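Local coordinates for polycyclic ketone monooxygenase (Myceliophthora thermophila, PDB 5MQ6), which catalyses the FAD-dependent Baeyer-Villiger oxidation of ketones, bulky polycyclic ones above all, inserting one oxygen atom beside the carbonyl to give esters or lactones, at residues 25-29 against 418-422; 31-35 against 447-451; 91-95 against 167-173; 117-123 against 160-165. All blocks are in the same frame, centred on the assembly; numbering follows the deposited sequence.

How the contacts relate
Contacts 1 and 2 lie together on one side of the chain's centre, contacts 3 and 4 on the opposite side, the two groups some 36 to 45 Å apart between centres. In the first pair the N-terminal helix 22-31 and the loop that follows it meet loops near NADPH, and both are partly buried. Contact 1 combines cation-pi and ring packing with a salt bridge; contact 2 sets charged side chains against a glycine turn. Contacts 3 and 4 are buried, share helix 157-170 and touch through Phe-118, which packs on Leu-91 and Ala-168. Contact 3 is wholly apolar between its segments, whereas contact 4 adds a hydrogen bond, glycine-dependent closeness and direct grip on FAD.

Contact 1: 25-29 against 418-422; sequences KYTAE and AWYPT
Lys-25 lies over one face of the Trp-419 indole, touching it with CG and CE while the chain bends between them. With CG anti to the backbone N (chi1 175°), the chain starts over the six-membered ring, CG standing 3.5 Å from Trp-419 CE3. Bends at chi2 and chi3 carry CE above the five-membered ring in a CH-pi contact, and NZ stands 4.6 Å from the centroid of that ring as a cation-pi partner. NZ also forms a salt bridge with Glu-29 OE1 one helical turn on, at 3.0 Å, while Glu-29 OE2 forms salt bridges with Arg-33 and Lys-32. Glu-29 CG rests against Trp-419 CB. The contact fastens the N-terminal helix 22-31 to the irregular loop after helix 410-416, a loop whose Tyr-420 side chain packs on the NADPH-binding residues Thr-301 and Lys-425. Tyr-26 CG lies beside the backbone N (chi1 -78°), which swings the ring out to the loop; there one face lies over the backbone at Tyr-420, CE1 3.5 Å from Tyr-420 N, while CD2 meets Pro-421 CD at 3.6 Å. Its hydroxyl goes on to Arg-400 of helix 378-406. A leucine in place of Tyr-26 would probably leave the Tyr-420 backbone without its flat cover and Arg-400 without this hydroxyl partner. Between the backbones, one water donates to both Tyr-26 O and Trp-419 O, the latter at 2.6 Å.

Contact 2: 31-35 against 447-451; sequences AKRFR and TDGKG. With NDP (NADPH dihydro-nicotinamide-adenine-dinucleotide phosphate), chain C.
Lys-32 reaches across to Asp-448 in a salt bridge whose hydrogen bond, NZ to OD1 at 3.2 Å, is weak. The lysine is extended beyond CG and crosses the aspartate at about a right angle, and its CE also comes close to OD1. NZ has a second carboxylate partner in Glu-29, which forms a salt bridge with Arg-33 NH2 as well. Arg-35 makes a looser approach, its NH2 3.6 Å from Lys-450 O.

Packing centres on Gly-449. Its CA lies over one face of the Arg-33 guanidinium, 3.8 Å from CZ, and its carbonyl O is 3.3 Å from Arg-33 CB. Bends at chi2 and chi3 fold the arginine back beneath the glycine, where NH1 is hydrogen-bonded to Thr-301. A side chain at Gly-449 would press on both Lys-32 and Arg-33, and its CB would also collide with the carbonyl O of Asp-448.

Two beta turns face each other here: type I from Ala-31 to Phe-34, type I' from Thr-447 to Lys-450. Beyond the second turn, Gly-451 N is hydrogen-bonded to Thr-447 OG1 at 2.7 Å, and Gly-451 CA comes within 3.4 Å of NDP N1A, placing this glycine-bearing turn after strand 442-446 at the adenine end of the NADPH site.

Contact 3: 91-95 against 167-173; sequences LLYAV and IATQWKL
Val-95 carries the contact, wedged between Trp-171 and Ile-167. Its CB points toward helix 157-170 and splits into two methyl groups with separate tasks. CG1, anti to the backbone N (chi1 172°), reaches over the indole in a CH-pi contact, 3.7 Å from the centroid of the five-membered ring and 3.5 Å from CE2. CG2 lies against CD2 and CE3 of the six-membered ring and also meets Ile-167 CG2 at 3.6 Å, the two side chains crossing at about a right angle. The opposite face of the indole is covered by Gln-170 CG, and NE1 is hydrogen-bonded to Glu-99, at the end of the helix that bears Val-95. Were Trp-171 replaced by alanine, both valine methyls would probably lose the flat surface they rest on and Glu-99 its indole partner.

A second apolar patch gathers around Leu-173. Leu-91 CD2 meets Leu-173 CD1 at 3.6 Å, and Leu-173 CD1 also touches Ala-94 CB at 3.7 Å. Leu-173 is brought inward by a Schellman motif ending helix 157-170: its N bonds to Ala-168 O, Lys-172 N bonds to Thr-169 O, and Lys-172 has positive phi. The contact packs helix 88-99, which follows the probable GxGxxG turn, on the C-terminal end of helix 157-170 and the turn after it, within the FAD-binding Rossmann-type domain.

Contact 4: 117-123 against 160-165; sequences GFGGTWW and LLEHAY. With FAD (flavin-adenine dinucleotide), chain B.
Phe-118 and Tyr-165 supply the hydrogen bond between the segments: Phe-118 N donates to Tyr-165 OH at 3.1 Å. The carbonyl of Phe-118 is buried without a polar partner; Leu-161 CD1 lies against its O at 3.3 Å.

Among the rings, Phe-118 turns its edge to the face of Tyr-165 in a T-shaped pair, planes at 84°. Trp-122 receives Leu-160 on one face: CD1 makes a CH-pi contact 3.5 Å from the centroid of the six-membered ring, only 6° off its normal, while CB covers the pyrrole side. The opposite face is covered by Thr-121 CG2, which holds the indole between threonine and leucine, and Trp-122 NE1 is hydrogen-bonded to Tyr-139.

Residues 117-120, rich in glycine, lead into helix 121-124 and join helix 157-170 to the dinucleotide-binding core, where Gly-119 pairs through its backbone with Ala-86. Two glycines let the backbones come close. Gly-117 leaves room for the Tyr-165 hydroxyl, and Gly-119 CA rests on Ala-164 CB at 3.7 Å, where a side chain would run into Leu-161.

Toward the cofactor, Thr-121 N donates to FAD O2A at 2.9 Å in a nearly straight bond of 168°. The rotation that lays Thr-121 CG2, anti to the backbone N, over the Trp-122 face turns OG1 to the ribityl chain, where it shares a hydrogen bond with FAD O2' at 3.0 Å, either group being a possible donor. Trp-122 CH2 approaches the flavin N5 at 3.7 Å.

Contact 1: 25-29 against 418-422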
# COMPACT_ATOMS: atom_id res chain seq x y z
N LYS A 25 16.47 1.29 24.99
CA LYS A 25 16.53 0.03 24.22
C LYS A 25 16.07 0.26 22.76
O LYS A 25 16.65 -0.30 21.83
CB LYS A 25 15.70 -1.04 24.91
CG LYS A 25 15.58 -2.33 24.18
CD LYS A 25 16.90 -3.07 23.97
CE LYS A 25 16.64 -4.56 24.08
NZ LYS A 25 17.76 -5.35 23.53
N TYR A 26 15.04 1.10 22.59
CA TYR A 26 14.49 1.47 21.27
C TYR A 26 15.52 2.22 20.39
O TYR A 26 15.71 1.84 19.24
CB TYR A 26 13.23 2.36 21.44
CG TYR A 26 11.88 1.68 21.82
CD1 TYR A 26 11.78 0.33 22.14
CD2 TYR A 26 10.72 2.45 21.88
CE1 TYR A 26 10.58 -0.22 22.53
CE2 TYR A 26 9.50 1.92 22.22
CZ TYR A 26 9.41 0.56 22.56
OH TYR A 26 8.17 0.01 22.90
N THR A 27 16.20 3.25 20.93
CA THR A 27 17.24 3.92 20.11
C THR A 27 18.44 2.96 19.80
O THR A 27 18.87 2.89 18.65
CB THR A 27 17.61 5.39 20.52
OG1 THR A 27 18.97 5.47 20.90
CG2 THR A 27 16.76 5.97 21.56
N ALA A 28 18.90 2.14 20.75
CA ALA A 28 19.95 1.13 20.46
C ALA A 28 19.61 0.19 19.30
O ALA A 28 20.47 -0.09 18.39
CB ALA A 28 20.34 0.32 21.69
N GLU A 29 18.37 -0.31 19.34
CA GLU A 29 17.91 -1.22 18.28
C GLU A 29 17.72 -0.48 16.95
O GLU A 29 17.91 -1.11 15.88
CB GLU A 29 16.64 -1.97 18.68
CG GLU A 29 16.83 -2.83 19.92
CD GLU A 29 17.78 -3.98 19.74
OE1 GLU A 29 18.34 -4.40 20.75
OE2 GLU A 29 18.00 -4.46 18.59
N ALA A 418 10.15 -7.26 19.17
CA ALA A 418 10.44 -6.00 18.51
C ALA A 418 10.46 -4.88 19.53
O ALA A 418 9.59 -4.84 20.41
CB ALA A 418 9.40 -5.73 17.44
N TRP A 419 11.45 -3.99 19.36
CA TRP A 419 11.73 -2.89 20.25
C TRP A 419 11.67 -1.56 19.52
O TRP A 419 12.67 -0.87 19.34
CB TRP A 419 13.13 -3.05 20.82
CG TRP A 419 13.25 -4.25 21.64
CD1 TRP A 419 13.73 -5.44 21.22
CD2 TRP A 419 12.85 -4.42 23.00
NE1 TRP A 419 13.67 -6.36 22.23
CE2 TRP A 419 13.11 -5.78 23.34
CE3 TRP A 419 12.32 -3.57 23.97
CZ2 TRP A 419 12.92 -6.30 24.65
CZ3 TRP A 419 12.09 -4.10 25.27
CH2 TRP A 419 12.38 -5.45 25.59
N TYR A 420 10.49 -1.20 19.13
CA TYR A 420 10.23 0.09 18.53
C TYR A 420 8.77 0.43 18.78
O TYR A 420 7.98 -0.47 18.95
CB TYR A 420 10.47 0.08 17.01
CG TYR A 420 9.92 -1.08 16.27
CD1 TYR A 420 8.56 -1.18 15.93
CD2 TYR A 420 10.74 -2.11 15.88
CE1 TYR A 420 8.06 -2.28 15.22
CE2 TYR A 420 10.28 -3.19 15.16
CZ TYR A 420 8.95 -3.26 14.85
OH TYR A 420 8.54 -4.35 14.24
N PRO A 421 8.41 1.72 18.73
CA PRO A 421 6.99 2.08 18.87
C PRO A 421 6.10 1.42 17.79
O PRO A 421 6.54 1.23 16.66
CB PRO A 421 6.99 3.57 18.67
CG PRO A 421 8.38 4.02 18.92
CD PRO A 421 9.27 2.89 18.56
N THR A 422 4.89 1.07 18.16
CA THR A 422 3.93 0.43 17.29
C THR A 422 3.80 1.17 15.94
O THR A 422 3.68 0.55 14.90
CB THR A 422 2.52 0.37 17.96
OG1 THR A 422 2.57 -0.20 19.30
CG2 THR A 422 1.58 -0.45 17.12
O HOH W 1 14.09 0.68 17.76

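Contact 2: 31-35 against 447-451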
# COMPACT_ATOMS: atom_id res chain seq x y z
N ALA A 31 19.58 2.23 16.02
CA ALA A 31 20.97 2.54 15.63
C ALA A 31 21.62 1.37 14.94
O ALA A 31 22.28 1.51 13.90
CB ALA A 31 21.81 2.89 16.85
N LYS A 32 21.43 0.21 15.55
CA LYS A 32 21.84 -1.05 14.98
C LYS A 32 21.59 -1.13 13.48
O LYS A 32 22.37 -1.74 12.79
CB LYS A 32 21.11 -2.20 15.62
CG LYS A 32 21.86 -2.80 16.76
CD LYS A 32 21.17 -4.03 17.23
CE LYS A 32 21.95 -4.60 18.37
NZ LYS A 32 21.06 -5.49 19.14
N ARG A 33 20.51 -0.53 12.98
CA ARG A 33 20.22 -0.64 11.54
C ARG A 33 20.22 0.65 10.71
O ARG A 33 19.66 0.71 9.61
CB ARG A 33 18.99 -1.50 11.34
CG ARG A 33 17.75 -1.11 12.06
CD ARG A 33 17.05 -2.38 12.50
NE ARG A 33 17.41 -2.74 13.83
CZ ARG A 33 17.13 -3.90 14.47
NH1 ARG A 33 16.54 -4.92 13.90
NH2 ARG A 33 17.52 -4.04 15.73
N PHE A 34 20.94 1.65 11.20
CA PHE A 34 21.23 2.81 10.37
C PHE A 34 22.05 2.31 9.17
O PHE A 34 23.08 1.67 9.33
CB PHE A 34 21.96 3.93 11.14
CG PHE A 34 22.53 4.99 10.24
CD1 PHE A 34 21.71 6.00 9.71
CD2 PHE A 34 23.89 4.98 9.89
CE1 PHE A 34 22.24 6.98 8.86
CE2 PHE A 34 24.42 5.96 9.05
CZ PHE A 34 23.59 6.96 8.54
N ARG A 35 21.52 2.56 7.99
CA ARG A 35 22.22 2.37 6.73
C ARG A 35 22.45 3.77 6.13
O ARG A 35 21.46 4.47 5.82
CB ARG A 35 21.44 1.46 5.74
CG ARG A 35 21.54 -0.06 5.96
CD ARG A 35 22.93 -0.40 6.49
NE ARG A 35 23.44 -1.75 6.31
CZ ARG A 35 24.60 -2.17 6.85
NH1 ARG A 35 25.35 -1.34 7.60
NH2 ARG A 35 25.01 -3.41 6.65
N THR A 447 20.10 -11.42 12.08
CA THR A 447 21.27 -10.78 11.51
C THR A 447 21.71 -9.59 12.32
O THR A 447 22.41 -8.71 11.79
CB THR A 447 21.03 -10.29 10.08
OG1 THR A 447 20.02 -9.30 10.11
CG2 THR A 447 20.60 -11.40 9.19
N ASP A 448 21.25 -9.53 13.56
CA ASP A 448 21.56 -8.45 14.50
C ASP A 448 21.35 -7.08 13.93
O ASP A 448 22.14 -6.20 14.19
CB ASP A 448 23.00 -8.62 14.97
CG ASP A 448 23.25 -8.02 16.33
OD1 ASP A 448 22.32 -7.50 17.02
OD2 ASP A 448 24.43 -8.08 16.72
N GLY A 449 20.29 -6.89 13.15
CA GLY A 449 20.00 -5.59 12.59
C GLY A 449 20.76 -5.30 11.32
O GLY A 449 20.58 -4.26 10.69
N LYS A 450 21.61 -6.23 10.92
CA LYS A 450 22.60 -5.98 9.89
C LYS A 450 22.10 -6.44 8.51
O LYS A 450 22.46 -5.86 7.52
CB LYS A 450 23.91 -6.68 10.30
CG LYS A 450 25.23 -5.98 10.03
CD LYS A 450 26.44 -6.91 10.39
CE LYS A 450 27.66 -6.79 9.45
NZ LYS A 450 28.07 -8.11 8.85
N GLY A 451 21.23 -7.47 8.47
CA GLY A 451 20.74 -8.09 7.24
C GLY A 451 21.64 -9.18 6.72
O GLY A 451 22.71 -9.41 7.26
PA NDP C . 8.09 -5.52 4.04
O1A NDP C . 8.86 -4.40 3.26
O2A NDP C . 7.08 -5.22 5.12
O5B NDP C . 9.20 -6.56 4.55
C5B NDP C . 10.40 -6.83 3.85
C4B NDP C . 11.22 -7.62 4.85
O4B NDP C . 12.51 -7.94 4.27
C3B NDP C . 11.46 -6.83 6.14
O3B NDP C . 11.16 -7.67 7.27
C2B NDP C . 12.91 -6.45 5.97
O2B NDP C . 13.60 -6.17 7.22
C1B NDP C . 13.48 -7.64 5.23
N9A NDP C . 14.77 -7.31 4.62
C8A NDP C . 15.07 -6.26 3.79
N7A NDP C . 16.38 -6.27 3.46
C5A NDP C . 16.88 -7.34 4.12
C6A NDP C . 18.21 -7.92 4.24
N6A NDP C . 19.21 -7.33 3.59
N1A NDP C . 18.35 -9.02 5.01
C2A NDP C . 17.32 -9.62 5.69
N3A NDP C . 16.06 -9.15 5.65
C4A NDP C . 15.83 -8.03 4.89
O3 NDP C . 7.29 -6.43 3.01
PN NDP C . 5.99 -7.42 3.21
O1N NDP C . 5.76 -8.05 1.80
O2N NDP C . 6.20 -8.39 4.36
O5D NDP C . 4.76 -6.44 3.60
C5D NDP C . 4.51 -5.28 2.73
C4D NDP C . 3.15 -4.67 3.01
O4D NDP C . 2.10 -5.55 2.56
C3D NDP C . 2.89 -4.64 4.52
O3D NDP C . 3.72 -3.71 5.31
C2D NDP C . 1.35 -4.55 4.57
O2D NDP C . 0.88 -3.20 4.26
C1D NDP C . 0.98 -5.62 3.54
P2B NDP C . 13.63 -4.64 7.78
O1X NDP C . 13.99 -3.79 6.56
O2X NDP C . 14.76 -4.53 8.78
O3X NDP C . 12.29 -4.40 8.48

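Contact 3: 91-95 against 167-173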
# COMPACT_ATOMS: atom_id res chain seq x y z
N LEU A 91 -11.13 0.19 -9.79
CA LEU A 91 -12.53 -0.25 -9.83
C LEU A 91 -13.48 0.76 -9.17
O LEU A 91 -14.54 1.03 -9.72
CB LEU A 91 -12.70 -1.61 -9.23
CG LEU A 91 -12.11 -2.79 -10.01
CD1 LEU A 91 -12.07 -3.96 -9.06
CD2 LEU A 91 -12.98 -3.05 -11.24
N LEU A 92 -13.13 1.25 -7.97
CA LEU A 92 -13.92 2.28 -7.34
C LEU A 92 -14.08 3.51 -8.20
O LEU A 92 -15.18 4.10 -8.28
CB LEU A 92 -13.30 2.67 -6.02
CG LEU A 92 -13.76 1.76 -4.92
CD1 LEU A 92 -12.82 1.98 -3.66
CD2 LEU A 92 -15.26 2.07 -4.59
N TYR A 93 -13.05 3.91 -8.87
CA TYR A 93 -13.20 5.09 -9.78
C TYR A 93 -14.22 4.74 -10.88
O TYR A 93 -15.11 5.55 -11.23
CB TYR A 93 -11.90 5.40 -10.53
CG TYR A 93 -10.84 6.35 -9.97
CD1 TYR A 93 -11.15 7.60 -9.43
CD2 TYR A 93 -9.51 6.03 -10.15
CE1 TYR A 93 -10.17 8.46 -9.00
CE2 TYR A 93 -8.49 6.90 -9.80
CZ TYR A 93 -8.81 8.13 -9.25
OH TYR A 93 -7.75 8.91 -8.95
N ALA A 94 -14.08 3.54 -11.44
CA ALA A 94 -14.93 3.15 -12.56
C ALA A 94 -16.39 3.04 -12.14
O ALA A 94 -17.31 3.62 -12.80
CB ALA A 94 -14.49 1.79 -13.12
N VAL A 95 -16.61 2.34 -11.04
CA VAL A 95 -17.95 2.26 -10.49
C VAL A 95 -18.53 3.67 -10.17
O VAL A 95 -19.68 3.97 -10.51
CB VAL A 95 -17.99 1.38 -9.23
CG1 VAL A 95 -19.36 1.49 -8.56
CG2 VAL A 95 -17.75 -0.09 -9.56
N ILE A 167 -16.98 -7.24 -8.96
CA ILE A 167 -17.24 -5.82 -9.21
C ILE A 167 -17.18 -5.57 -10.71
O ILE A 167 -18.07 -4.94 -11.27
CB ILE A 167 -16.28 -4.89 -8.45
CG1 ILE A 167 -16.58 -5.00 -6.95
CG2 ILE A 167 -16.45 -3.41 -8.88
CD1 ILE A 167 -15.46 -4.59 -6.06
N ALA A 168 -16.13 -6.05 -11.36
CA ALA A 168 -16.00 -5.79 -12.79
C ALA A 168 -17.17 -6.34 -13.59
O ALA A 168 -17.62 -5.71 -14.59
CB ALA A 168 -14.70 -6.38 -13.29
N THR A 169 -17.69 -7.49 -13.14
CA THR A 169 -18.86 -8.11 -13.75
C THR A 169 -20.09 -7.28 -13.52
O THR A 169 -20.84 -7.00 -14.46
CB THR A 169 -19.07 -9.50 -13.14
OG1 THR A 169 -18.01 -10.35 -13.59
CG2 THR A 169 -20.45 -10.12 -13.53
N GLN A 170 -20.31 -6.88 -12.28
CA GLN A 170 -21.48 -6.15 -11.94
C GLN A 170 -21.56 -4.83 -12.74
O GLN A 170 -22.63 -4.45 -13.20
CB GLN A 170 -21.63 -5.94 -10.44
CG GLN A 170 -22.89 -5.22 -10.08
CD GLN A 170 -23.28 -5.35 -8.65
OE1 GLN A 170 -22.89 -6.30 -7.95
NE2 GLN A 170 -24.03 -4.38 -8.17
N TRP A 171 -20.44 -4.15 -12.93
CA TRP A 171 -20.51 -2.86 -13.63
C TRP A 171 -20.05 -2.93 -15.04
O TRP A 171 -19.78 -1.90 -15.65
CB TRP A 171 -19.79 -1.74 -12.84
CG TRP A 171 -20.62 -1.23 -11.70
CD1 TRP A 171 -21.42 -0.18 -11.75
CD2 TRP A 171 -20.72 -1.75 -10.36
NE1 TRP A 171 -22.00 0.03 -10.54
CE2 TRP A 171 -21.61 -0.93 -9.67
CE3 TRP A 171 -20.16 -2.82 -9.70
CZ2 TRP A 171 -21.95 -1.11 -8.32
CZ3 TRP A 171 -20.48 -3.03 -8.29
CH2 TRP A 171 -21.38 -2.21 -7.65
N LYS A 172 -19.98 -4.15 -15.59
CA LYS A 172 -19.69 -4.39 -16.98
C LYS A 172 -18.44 -3.76 -17.45
O LYS A 172 -18.38 -3.07 -18.42
CB LYS A 172 -20.93 -4.00 -17.82
CG LYS A 172 -22.16 -4.67 -17.16
CD LYS A 172 -23.43 -4.62 -17.97
CE LYS A 172 -23.97 -3.21 -17.99
NZ LYS A 172 -24.45 -2.64 -16.71
N LEU A 173 -17.37 -4.10 -16.77
CA LEU A 173 -16.08 -3.52 -17.04
C LEU A 173 -15.17 -4.41 -17.82
O LEU A 173 -14.11 -3.97 -18.19
CB LEU A 173 -15.43 -3.08 -15.71
CG LEU A 173 -16.19 -2.09 -14.89
CD1 LEU A 173 -15.45 -1.75 -13.59
CD2 LEU A 173 -16.28 -0.83 -15.66

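Contact 4: 117-123 against 160-165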
# COMPACT_ATOMS: atom_id res chain seq x y z
N GLY A 117 -5.09 -9.14 -15.27
CA GLY A 117 -6.50 -9.12 -15.01
C GLY A 117 -6.80 -8.16 -13.85
O GLY A 117 -5.91 -7.49 -13.35
N PHE A 118 -8.06 -8.13 -13.44
CA PHE A 118 -8.50 -7.24 -12.38
C PHE A 118 -7.95 -7.65 -11.02
O PHE A 118 -7.65 -8.83 -10.79
CB PHE A 118 -10.03 -7.20 -12.28
CG PHE A 118 -10.68 -6.60 -13.48
CD1 PHE A 118 -10.76 -5.22 -13.60
CD2 PHE A 118 -11.26 -7.40 -14.47
CE1 PHE A 118 -11.36 -4.61 -14.67
CE2 PHE A 118 -11.94 -6.78 -15.59
CZ PHE A 118 -11.95 -5.38 -15.66
N GLY A 119 -7.84 -6.68 -10.13
CA GLY A 119 -7.53 -7.00 -8.74
C GLY A 119 -6.33 -6.29 -8.13
O GLY A 119 -6.26 -6.23 -6.94
N GLY A 120 -5.41 -5.77 -8.95
CA GLY A 120 -4.20 -5.15 -8.46
C GLY A 120 -3.42 -6.07 -7.50
O GLY A 120 -3.06 -7.22 -7.85
N THR A 121 -3.16 -5.56 -6.31
CA THR A 121 -2.64 -6.36 -5.21
C THR A 121 -3.11 -7.84 -5.18
O THR A 121 -2.27 -8.74 -5.01
CB THR A 121 -3.03 -5.69 -3.88
OG1 THR A 121 -2.46 -4.37 -3.79
CG2 THR A 121 -2.54 -6.51 -2.68
N TRP A 122 -4.42 -8.02 -5.31
CA TRP A 122 -5.08 -9.34 -5.23
C TRP A 122 -4.96 -10.19 -6.52
O TRP A 122 -5.33 -11.38 -6.51
CB TRP A 122 -6.56 -9.20 -4.74
CG TRP A 122 -6.57 -8.35 -3.50
CD1 TRP A 122 -7.06 -7.12 -3.37
CD2 TRP A 122 -5.90 -8.64 -2.27
NE1 TRP A 122 -6.76 -6.60 -2.11
CE2 TRP A 122 -6.05 -7.52 -1.42
CE3 TRP A 122 -5.17 -9.73 -1.81
CZ2 TRP A 122 -5.52 -7.46 -0.14
CZ3 TRP A 122 -4.66 -9.69 -0.51
CH2 TRP A 122 -4.83 -8.55 0.30
N TRP A 123 -4.54 -9.55 -7.61
CA TRP A 123 -4.16 -10.24 -8.85
C TRP A 123 -2.73 -10.78 -8.65
O TRP A 123 -2.48 -11.91 -8.89
CB TRP A 123 -4.16 -9.30 -10.10
CG TRP A 123 -3.60 -10.00 -11.24
CD1 TRP A 123 -2.27 -10.06 -11.60
CD2 TRP A 123 -4.30 -10.87 -12.16
NE1 TRP A 123 -2.12 -10.93 -12.67
CE2 TRP A 123 -3.33 -11.46 -13.01
CE3 TRP A 123 -5.61 -11.25 -12.31
CZ2 TRP A 123 -3.66 -12.32 -14.09
CZ3 TRP A 123 -5.96 -12.12 -13.39
CH2 TRP A 123 -4.96 -12.66 -14.24
N LEU A 160 -10.66 -12.39 -2.31
CA LEU A 160 -10.40 -11.01 -2.63
C LEU A 160 -10.33 -10.74 -4.11
O LEU A 160 -10.87 -9.74 -4.61
CB LEU A 160 -9.13 -10.46 -1.94
CG LEU A 160 -9.41 -10.34 -0.44
CD1 LEU A 160 -8.13 -10.27 0.36
CD2 LEU A 160 -10.29 -9.24 -0.10
N LEU A 161 -9.65 -11.64 -4.78
CA LEU A 161 -9.58 -11.58 -6.22
C LEU A 161 -10.96 -11.82 -6.90
O LEU A 161 -11.40 -11.05 -7.83
CB LEU A 161 -8.51 -12.55 -6.68
CG LEU A 161 -8.34 -12.76 -8.18
CD1 LEU A 161 -7.89 -11.44 -8.78
CD2 LEU A 161 -7.21 -13.77 -8.46
N GLU A 162 -11.69 -12.81 -6.39
CA GLU A 162 -13.00 -13.07 -6.93
C GLU A 162 -13.92 -11.82 -6.76
O GLU A 162 -14.74 -11.52 -7.63
CB GLU A 162 -13.57 -14.36 -6.30
CG GLU A 162 -15.08 -14.55 -6.47
CD GLU A 162 -15.59 -15.74 -5.62
OE1 GLU A 162 -16.31 -15.56 -4.60
OE2 GLU A 162 -15.21 -16.86 -5.93
N HIS A 163 -13.78 -11.09 -5.66
CA HIS A 163 -14.60 -9.93 -5.45
C HIS A 163 -14.30 -8.80 -6.46
O HIS A 163 -15.26 -8.12 -6.91
CB HIS A 163 -14.48 -9.43 -4.06
CG HIS A 163 -15.41 -8.31 -3.74
ND1 HIS A 163 -16.79 -8.46 -3.74
CD2 HIS A 163 -15.17 -7.05 -3.32
CE1 HIS A 163 -17.36 -7.34 -3.35
NE2 HIS A 163 -16.41 -6.47 -3.06
N ALA A 164 -13.03 -8.61 -6.76
CA ALA A 164 -12.61 -7.73 -7.85
C ALA A 164 -13.33 -8.10 -9.17
O ALA A 164 -13.88 -7.23 -9.86
CB ALA A 164 -11.08 -7.88 -8.01
N TYR A 165 -13.35 -9.39 -9.48
CA TYR A 165 -14.12 -9.92 -10.63
C TYR A 165 -15.59 -9.72 -10.48
O TYR A 165 -16.26 -9.36 -11.46
CB TYR A 165 -13.76 -11.39 -10.97
CG TYR A 165 -12.57 -11.32 -11.82
CD1 TYR A 165 -11.31 -10.97 -11.30
CD2 TYR A 165 -12.68 -11.50 -13.23
CE1 TYR A 165 -10.16 -10.88 -12.13
CE2 TYR A 165 -11.53 -11.41 -14.05
CZ TYR A 165 -10.30 -11.06 -13.50
OH TYR A 165 -9.25 -10.85 -14.34
PA FAD B . -3.14 -1.72 -6.43
O1A FAD B . -1.67 -1.72 -6.17
O2A FAD B . -4.04 -2.79 -5.84
O5B FAD B . -3.36 -1.75 -8.02
C5B FAD B . -2.65 -0.88 -8.84
C4B FAD B . -2.32 -1.60 -10.13
O4B FAD B . -1.78 -0.61 -11.02
C3B FAD B . -1.27 -2.71 -10.03
O3B FAD B . -1.69 -3.83 -10.76
C2B FAD B . -0.05 -2.10 -10.65
O2B FAD B . 0.79 -3.06 -11.24
C1B FAD B . -0.66 -1.16 -11.66
N9A FAD B . 0.24 -0.13 -12.10
C8A FAD B . 0.95 0.72 -11.30
N7A FAD B . 1.69 1.49 -12.09
C5A FAD B . 1.51 1.16 -13.38
C6A FAD B . 2.02 1.66 -14.67
N6A FAD B . 2.91 2.63 -14.82
N1A FAD B . 1.50 1.07 -15.71
C2A FAD B . 0.61 0.05 -15.63
N3A FAD B . 0.09 -0.47 -14.54
C4A FAD B . 0.56 0.06 -13.37
N1 FAD B . -4.20 -2.66 2.59
C2 FAD B . -5.23 -2.65 3.51
O2 FAD B . -5.83 -1.61 3.76
N3 FAD B . -5.59 -3.78 4.14
C4 FAD B . -4.94 -4.93 3.89
O4 FAD B . -5.33 -5.92 4.49
C4X FAD B . -3.83 -5.05 2.93
N5 FAD B . -3.13 -6.20 2.66
C5X FAD B . -2.12 -6.14 1.75
C6 FAD B . -1.34 -7.36 1.45
C7 FAD B . -0.26 -7.20 0.45
C7M FAD B . 0.60 -8.37 0.05
C8 FAD B . 0.04 -5.89 -0.21
C8M FAD B . 1.15 -5.71 -1.25
C9 FAD B . -0.70 -4.78 0.11
C9A FAD B . -1.77 -4.86 1.06
N10 FAD B . -2.47 -3.68 1.36
C10 FAD B . -3.53 -3.77 2.28
C1' FAD B . -2.23 -2.39 0.67
C2' FAD B . -2.96 -2.51 -0.73
O2' FAD B . -2.03 -2.18 -1.77
C3' FAD B . -4.27 -1.67 -0.86
O3' FAD B . -5.20 -2.09 0.15
C4' FAD B . -5.09 -1.82 -2.17
O4' FAD B . -5.20 -3.21 -2.70
C5' FAD B . -4.53 -0.86 -3.24
O5' FAD B . -5.55 -0.74 -4.28
P FAD B . -5.07 0.18 -5.52
O1P FAD B . -6.05 -0.20 -6.69
O2P FAD B . -4.92 1.61 -4.97
O3P FAD B . -3.52 -0.28 -5.84